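Local coordinates for protein dehydratase, IlvD/Edd family (PDB 5OYN) that catalyses the dehydration of D-xylonate to 2-dehydro-3-deoxy-D-arabinonate in D-xylose degradation, using a [2Fe-2S] cluster and magnesium, and also dehydrates D-gluconate, at residues 342-351 with 362-370. Numbering follows the deposited sequence.
Sequences LWELLQQGRL and TMSENLQGR
The last turns of helix 337-347 and the short helix 363-367 cross at 120° between their N-to-C directions, with axes 10.2 Å apart at closest approach and Trp343 facing Leu367. Two helices joined by a loop pack against each other here, away from the cluster and magnesium sites of this IlvD/Edd-family dehydratase, and no hydrogen bond joins the two segments directly. Leu367 is the central wedge: its CD1 meets Leu342 CB at 3.6 Å and also touches Leu351 CD1, while its CB faces Leu346 CD2. Deeper down, Leu342 CD1 meets Met363 CE at 3.6 Å, the two side chains crossing at about a right angle; bends at chi2 and chi3 turn the methionine's end to this meeting. Leu342 also rests on Leu279 of helix 270-282, which continues the apolar layer. Near the surface, Leu346 CD1 touches Ser364 CB. Trp343 has CG anti to the backbone N (chi1 -179°), which sets the indole against the type II turn from Leu367 to Arg370, with its CD1 edge at Leu367 O. Arg370 C lies over one face of the indole and Gln347 CG, offset toward the rim, over the opposite face. An alanine in place of Trp343 would probably leave Arg370 C and Gln347 CG without the ring between them and the bridging water without its indole donor. A capping box starts helix 363-367: Glu365 OE1 accepts from N and OG1 of Thr362, the N-cap, whose OG1 accepts weakly from Glu365 N. At the ring edge, Trp343 NE1 donates to a water at 3.1 Å, which also accepts weakly from Gly369 N at 3.4 Å.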
loop_
_atom_site.group_PDB
_atom_site.type_symbol
_atom_site.label_atom_id
_atom_site.label_comp_id
_atom_site.label_asym_id
_atom_site.label_seq_id
_atom_site.Cartn_x
_atom_site.Cartn_y
_atom_site.Cartn_z
ATOM N N LEU A 342 19.301 24.063 20.882
ATOM C CA LEU A 342 20.203 23.424 21.833
ATOM C C LEU A 342 21.605 24.018 21.755
ATOM O O LEU A 342 22.296 24.129 22.773
ATOM C CB LEU A 342 20.237 21.913 21.581
ATOM C CG LEU A 342 18.951 21.208 22.019
ATOM C CD1 LEU A 342 18.962 19.761 21.613
ATOM C CD2 LEU A 342 18.695 21.351 23.530
ATOM N N TRP A 343 22.047 24.392 20.554
ATOM C CA TRP A 343 23.374 24.975 20.406
ATOM C C TRP A 343 23.474 26.275 21.184
ATOM O O TRP A 343 24.405 26.474 21.973
ATOM C CB TRP A 343 23.662 25.203 18.928
ATOM C CG TRP A 343 25.013 25.774 18.603
ATOM C CD1 TRP A 343 26.137 25.079 18.242
ATOM C CD2 TRP A 343 25.367 27.161 18.549
ATOM N NE1 TRP A 343 27.170 25.951 17.981
ATOM C CE2 TRP A 343 26.722 27.234 18.166
ATOM C CE3 TRP A 343 24.674 28.348 18.803
ATOM C CZ2 TRP A 343 27.394 28.448 18.030
ATOM C CZ3 TRP A 343 25.346 29.548 18.671
ATOM C CH2 TRP A 343 26.689 29.588 18.284
ATOM N N GLU A 344 22.511 27.171 20.955
ATOM C CA GLU A 344 22.385 28.409 21.712
ATOM C C GLU A 344 22.547 28.148 23.205
ATOM O O GLU A 344 23.375 28.777 23.870
ATOM C CB GLU A 344 21.023 29.039 21.396
ATOM C CG GLU A 344 20.963 30.548 21.354
ATOM C CD GLU A 344 21.879 31.190 20.318
ATOM O OE1 GLU A 344 21.988 30.679 19.188
ATOM O OE2 GLU A 344 22.491 32.234 20.643
ATOM N N LEU A 345 21.798 27.180 23.734
ATOM C CA LEU A 345 21.872 26.876 25.160
ATOM C C LEU A 345 23.254 26.356 25.543
ATOM O O LEU A 345 23.868 26.838 26.507
ATOM C CB LEU A 345 20.789 25.865 25.537
ATOM C CG LEU A 345 19.383 26.454 25.645
ATOM C CD1 LEU A 345 18.338 25.361 25.578
ATOM C CD2 LEU A 345 19.219 27.302 26.919
ATOM N N LEU A 346 23.760 25.376 24.791
ATOM C CA LEU A 346 25.064 24.791 25.090
ATOM C C LEU A 346 26.144 25.864 25.221
ATOM O O LEU A 346 27.025 25.768 26.085
ATOM C CB LEU A 346 25.431 23.783 24.002
ATOM C CG LEU A 346 26.795 23.122 24.103
ATOM C CD1 LEU A 346 26.680 21.911 25.000
ATOM C CD2 LEU A 346 27.315 22.735 22.728
ATOM N N GLN A 347 26.071 26.908 24.388
ATOM C CA GLN A 347 27.068 27.972 24.428
ATOM C C GLN A 347 27.019 28.773 25.732
ATOM O O GLN A 347 28.027 29.385 26.108
ATOM C CB GLN A 347 26.881 28.912 23.235
ATOM C CG GLN A 347 27.105 28.290 21.865
ATOM C CD GLN A 347 28.406 27.517 21.754
ATOM O OE1 GLN A 347 28.482 26.350 22.142
ATOM N NE2 GLN A 347 29.439 28.163 21.204
ATOM N N GLN A 348 25.873 28.813 26.419
ATOM C CA GLN A 348 25.761 29.519 27.693
ATOM C C GLN A 348 25.827 28.579 28.888
ATOM O O GLN A 348 25.372 28.945 29.976
ATOM C CB GLN A 348 24.466 30.326 27.775
ATOM C CG GLN A 348 24.136 31.095 26.546
ATOM C CD GLN A 348 25.111 32.192 26.306
ATOM O OE1 GLN A 348 25.330 33.037 27.176
ATOM N NE2 GLN A 348 25.721 32.197 25.127
ATOM N N GLY A 349 26.347 27.370 28.702
ATOM C CA GLY A 349 26.515 26.454 29.812
ATOM C C GLY A 349 25.241 25.976 30.473
ATOM O O GLY A 349 25.307 25.396 31.565
ATOM N N ARG A 350 24.077 26.181 29.844
ATOM C CA ARG A 350 22.818 25.656 30.363
ATOM C C ARG A 350 22.516 24.220 29.912
ATOM O O ARG A 350 21.421 23.720 30.185
ATOM C CB ARG A 350 21.661 26.562 29.966
ATOM C CG ARG A 350 21.985 28.027 30.044
ATOM C CD ARG A 350 21.981 28.519 31.478
ATOM N NE ARG A 350 20.866 28.009 32.279
ATOM C CZ ARG A 350 19.911 28.785 32.797
ATOM N NH1 ARG A 350 19.924 30.100 32.574
ATOM N NH2 ARG A 350 18.935 28.247 33.531
ATOM N N LEU A 351 23.454 23.539 29.255
ATOM C CA LEU A 351 23.258 22.158 28.827
ATOM C C LEU A 351 24.356 21.268 29.389
ATOM O O LEU A 351 25.531 21.650 29.388
ATOM C CB LEU A 351 23.280 22.026 27.294
ATOM C CG LEU A 351 22.013 22.223 26.477
ATOM C CD1 LEU A 351 22.187 21.550 25.123
ATOM C CD2 LEU A 351 20.795 21.698 27.218
ATOM N N THR A 362 28.017 12.396 21.941
ATOM C CA THR A 362 27.463 13.126 23.073
ATOM C C THR A 362 26.679 14.324 22.559
ATOM O O THR A 362 26.894 14.788 21.436
ATOM C CB THR A 362 28.560 13.579 24.049
ATOM O OG1 THR A 362 29.507 14.419 23.376
ATOM C CG2 THR A 362 29.286 12.380 24.613
ATOM N N MET A 363 25.750 14.807 23.393
ATOM C CA MET A 363 24.962 15.973 23.008
ATOM C C MET A 363 25.850 17.058 22.420
ATOM O O MET A 363 25.647 17.488 21.279
ATOM C CB MET A 363 24.172 16.516 24.199
ATOM C CG MET A 363 23.065 17.502 23.791
ATOM S SD MET A 363 21.701 16.784 22.813
ATOM C CE MET A 363 21.922 17.696 21.321
ATOM N N SER A 364 26.883 17.468 23.164
ATOM C CA SER A 364 27.802 18.487 22.664
ATOM C C SER A 364 28.386 18.105 21.309
ATOM O O SER A 364 28.461 18.937 20.399
ATOM C CB SER A 364 28.932 18.729 23.665
ATOM O OG SER A 364 30.067 19.268 22.999
ATOM N N GLU A 365 28.831 16.853 21.163
ATOM C CA GLU A 365 29.391 16.423 19.888
ATOM C C GLU A 365 28.356 16.547 18.774
ATOM O O GLU A 365 28.686 16.977 17.660
ATOM C CB GLU A 365 29.916 14.987 19.996
ATOM C CG GLU A 365 31.314 14.870 20.623
ATOM C CD GLU A 365 31.715 13.425 20.970
ATOM O OE1 GLU A 365 30.845 12.615 21.376
ATOM O OE2 GLU A 365 32.918 13.098 20.850
ATOM N N ASN A 366 27.089 16.215 19.072
ATOM C CA ASN A 366 26.017 16.335 18.079
ATOM C C ASN A 366 25.825 17.778 17.647
ATOM O O ASN A 366 25.510 18.050 16.481
ATOM C CB ASN A 366 24.697 15.796 18.642
ATOM C CG ASN A 366 24.713 14.307 18.829
ATOM O OD1 ASN A 366 25.511 13.616 18.202
ATOM N ND2 ASN A 366 23.850 13.798 19.712
ATOM N N LEU A 367 26.009 18.715 18.576
ATOM C CA LEU A 367 25.616 20.104 18.376
ATOM C C LEU A 367 26.665 20.939 17.660
ATOM O O LEU A 367 26.373 22.086 17.308
ATOM C CB LEU A 367 25.287 20.734 19.725
ATOM C CG LEU A 367 23.964 20.213 20.252
ATOM C CD1 LEU A 367 23.629 20.767 21.607
ATOM C CD2 LEU A 367 22.907 20.584 19.265
ATOM N N GLN A 368 27.861 20.409 17.433
ATOM C CA GLN A 368 28.882 21.182 16.740
ATOM C C GLN A 368 28.416 21.519 15.332
ATOM O O GLN A 368 28.025 20.632 14.564
ATOM C CB GLN A 368 30.202 20.416 16.699
ATOM C CG GLN A 368 30.802 20.201 18.087
ATOM C CD GLN A 368 30.806 21.481 18.923
ATOM O OE1 GLN A 368 30.185 21.542 20.001
ATOM N NE2 GLN A 368 31.491 22.519 18.419
ATOM N N GLY A 369 28.432 22.810 15.006
ATOM C CA GLY A 369 28.021 23.273 13.702
ATOM C C GLY A 369 26.581 23.713 13.622
ATOM O O GLY A 369 26.187 24.295 12.606
ATOM N N ARG A 370 25.796 23.501 14.675
ATOM C CA ARG A 370 24.356 23.706 14.620
ATOM C C ARG A 370 23.924 25.139 14.917
ATOM O O ARG A 370 22.759 25.355 15.270
ATOM C CB ARG A 370 23.649 22.757 15.592
ATOM C CG ARG A 370 23.687 21.276 15.189
ATOM C CD ARG A 370 23.712 21.085 13.695
ATOM N NE ARG A 370 23.709 19.663 13.364
ATOM C CZ ARG A 370 22.733 19.038 12.701
ATOM N NH1 ARG A 370 21.661 19.707 12.287
ATOM N NH2 ARG A 370 22.827 17.738 12.468
HETATM O O HOH W 1 30.017 25.114 16.934
#